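Local coordinates for protein iron-containing superoxide dismutase B2 (Trypanosoma brucei, PDB 3ESF) that probably catalyses, with a bound iron(III) ion, the dismutation of superoxide into hydrogen peroxide and oxygen, at residues D13-K18 with E81-N86. The protein carries 1 engineered substitution. Sequence-based numbering, arbitrary orientation.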
ATOM      1  N   ASP A  13      12.754   1.490  20.971  1.00 20.60           N
ATOM      2  CA  ASP A  13      11.635   1.715  21.904  1.00 20.68           C
ATOM      3  C   ASP A  13      11.360   3.189  22.159  1.00 20.27           C
ATOM      4  O   ASP A  13      10.585   3.518  23.041  1.00 20.75           O
ATOM      5  CB  ASP A  13      11.897   1.005  23.234  1.00 21.00           C
ATOM      6  CG  ASP A  13      13.072   1.606  24.007  1.00 22.63           C
ATOM      7  OD1 ASP A  13      13.769   2.520  23.494  1.00 24.82           O
ATOM      8  OD2 ASP A  13      13.314   1.143  25.137  1.00 24.66           O
ATOM      9  N   GLY A  14      11.985   4.068  21.383  1.00 19.91           N
ATOM     10  CA  GLY A  14      11.962   5.509  21.646  1.00 19.74           C
ATOM     11  C   GLY A  14      10.602   6.182  21.624  1.00 19.33           C
ATOM     12  O   GLY A  14      10.373   7.170  22.340  1.00 18.43           O
ATOM     13  N   LEU A  15       9.685   5.634  20.822  1.00 19.44           N
ATOM     14  CA  LEU A  15       8.350   6.223  20.678  1.00 19.36           C
ATOM     15  C   LEU A  15       7.252   5.399  21.380  1.00 20.09           C
ATOM     16  O   LEU A  15       6.055   5.733  21.266  1.00 19.79           O
ATOM     17  CB  LEU A  15       8.002   6.442  19.185  1.00 19.10           C
ATOM     18  CG  LEU A  15       8.933   7.318  18.319  1.00 19.55           C
ATOM     19  CD1 LEU A  15       8.324   7.680  17.001  1.00 19.89           C
ATOM     20  CD2 LEU A  15       9.308   8.585  19.030  1.00 19.06           C
ATOM     21  N   ALA A  16       7.653   4.336  22.089  1.00 20.50           N
ATOM     22  CA  ALA A  16       6.707   3.450  22.777  1.00 21.22           C
ATOM     23  C   ALA A  16       5.795   4.202  23.779  1.00 21.54           C
ATOM     24  O   ALA A  16       4.583   3.977  23.805  1.00 22.28           O
ATOM     25  CB  ALA A  16       7.416   2.304  23.441  1.00 21.08           C
ATOM     26  N   ALA A  17       6.379   5.110  24.556  1.00 21.31           N
ATOM     27  CA  ALA A  17       5.643   5.963  25.509  1.00 21.23           C
ATOM     28  C   ALA A  17       4.612   6.893  24.854  1.00 21.35           C
ATOM     29  O   ALA A  17       3.725   7.389  25.521  1.00 21.42           O
ATOM     30  CB  ALA A  17       6.622   6.783  26.278  1.00 21.40           C
ATOM     31  N   LYS A  18       4.769   7.161  23.557  1.00 21.79           N
ATOM     32  CA  LYS A  18       3.862   8.055  22.814  1.00 22.27           C
ATOM     33  C   LYS A  18       3.042   7.399  21.696  1.00 21.88           C
ATOM     34  O   LYS A  18       2.395   8.077  20.893  1.00 22.29           O
ATOM     35  CB  LYS A  18       4.600   9.286  22.277  1.00 23.28           C
ATOM     36  CG  LYS A  18       4.348  10.548  23.132  1.00 24.93           C
ATOM     37  CD  LYS A  18       5.516  11.506  23.098  1.00 28.06           C
ATOM     38  CE  LYS A  18       5.228  12.781  23.902  1.00 27.70           C
ATOM     39  NZ  LYS A  18       4.374  13.674  23.053  1.00 30.76           N
ATOM     40  N   GLU A  81      13.323  11.114  11.486  1.00 19.61           N
ATOM     41  CA  GLU A  81      13.699  12.447  11.953  1.00 19.72           C
ATOM     42  C   GLU A  81      12.511  13.391  12.181  1.00 19.46           C
ATOM     43  O   GLU A  81      12.602  14.326  12.973  1.00 19.20           O
ATOM     44  CB  GLU A  81      14.719  13.089  11.006  1.00 19.81           C
ATOM     45  CG  GLU A  81      16.121  12.474  11.108  1.00 23.69           C
ATOM     46  CD  GLU A  81      16.777  12.678  12.476  1.00 28.57           C
ATOM     47  OE1 GLU A  81      16.216  13.399  13.330  1.00 29.77           O
ATOM     48  OE2 GLU A  81      17.883  12.120  12.698  1.00 32.37           O
ATOM     49  N   SER A  82      11.398  13.114  11.502  1.00 19.01           N
ATOM     50  CA  SER A  82      10.150  13.882  11.618  1.00 19.21           C
ATOM     51  C   SER A  82       9.372  13.556  12.902  1.00 19.49           C
ATOM     52  O   SER A  82       8.302  14.140  13.165  1.00 19.69           O
ATOM     53  CB  SER A  82       9.256  13.630  10.389  1.00 18.66           C
ATOM     54  OG  SER A  82       9.850  14.140   9.192  1.00 16.41           O
ATOM     55  N   MET A  83       9.921  12.636  13.701  1.00 19.18           N
ATOM     56  CA  MET A  83       9.305  12.216  14.963  1.00 19.35           C
ATOM     57  C   MET A  83      10.310  12.240  16.094  1.00 19.44           C
ATOM     58  O   MET A  83      11.529  12.152  15.860  1.00 19.84           O
ATOM     59  CB  MET A  83       8.677  10.828  14.817  1.00 19.41           C
ATOM     60  CG  MET A  83       7.713  10.700  13.620  1.00 19.57           C
ATOM     61  SD  MET A  83       6.907   9.094  13.586  1.00 19.92           S
ATOM     62  CE  MET A  83       8.314   7.964  13.341  1.00 18.96           C
ATOM     63  N   SER A  84       9.806  12.395  17.322  1.00 19.08           N
ATOM     64  CA  SER A  84      10.652  12.470  18.503  1.00 18.98           C
ATOM     65  C   SER A  84       9.857  12.072  19.736  1.00 18.79           C
ATOM     66  O   SER A  84       8.644  12.312  19.797  1.00 18.80           O
ATOM     67  CB  SER A  84      11.217  13.886  18.660  1.00 18.93           C
ATOM     68  OG  SER A  84      11.781  14.071  19.937  1.00 19.77           O
ATOM     69  N   PRO A  85      10.528  11.455  20.728  1.00 19.04           N
ATOM     70  CA  PRO A  85       9.834  11.204  21.995  1.00 19.23           C
ATOM     71  C   PRO A  85       9.456  12.514  22.699  1.00 19.40           C
ATOM     72  O   PRO A  85       8.573  12.514  23.569  1.00 19.62           O
ATOM     73  CB  PRO A  85      10.851  10.402  22.813  1.00 18.61           C
ATOM     74  CG  PRO A  85      12.180  10.686  22.176  1.00 19.53           C
ATOM     75  CD  PRO A  85      11.914  10.953  20.734  1.00 18.70           C
ATOM     76  N   ASN A  86      10.110  13.609  22.309  1.00 19.22           N
ATOM     77  CA  ASN A  86       9.801  14.928  22.829  1.00 20.08           C
ATOM     78  C   ASN A  86       9.074  15.847  21.840  1.00 20.14           C
ATOM     79  O   ASN A  86       9.071  17.081  21.993  1.00 21.26           O
ATOM     80  CB  ASN A  86      11.076  15.546  23.382  1.00 19.72           C
ATOM     81  CG  ASN A  86      11.636  14.733  24.560  1.00 20.31           C
ATOM     82  OD1 ASN A  86      11.059  14.725  25.643  1.00 22.40           O
ATOM     83  ND2 ASN A  86      12.722  14.022  24.330  1.00 19.89           N
TER
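L15 meets M83, S84 and P85 with its two methyl groups, a worked example of how two loops far apart in sequence can be joined by apolar branches. CD1 reaches M83, lying 3.7 Å from M83 CE and 3.8 Å from M83 CB, and the two side chains cross at about a right angle. M83 bends at chi3 (-64°), which brings CE back to that methyl. The side chain of M83 is about 10 Å from the bound iron(III) ion. The other branch, L15 CD2, rests against the S84-P85 peptide, 3.6 Å from P85 N, and also touches the proline ring at CD. Beside this, two carbonyls meet aliphatic carbon: G14 O stands 3.3 Å from P85 CB, while P85 O lies 3.3 Å from K18 CD and also close to K18 CE. A bend at chi4 (-79°) swings NZ away from the line of the lysine chain, and NZ hydrogen-bonds to the backbone O of N184.

Within the loops, polar bonds shape the backbone. A type I turn runs from D13 to A16, and S84 OG accepts from N86 N at 2.9 Å in an ST turn.

The contact ties the loop leading into helix 22-45 to the loop leaving helix 64-81. W10 touches both L15 and P85, and F182 and V185 of helix 175-185 pack on M83.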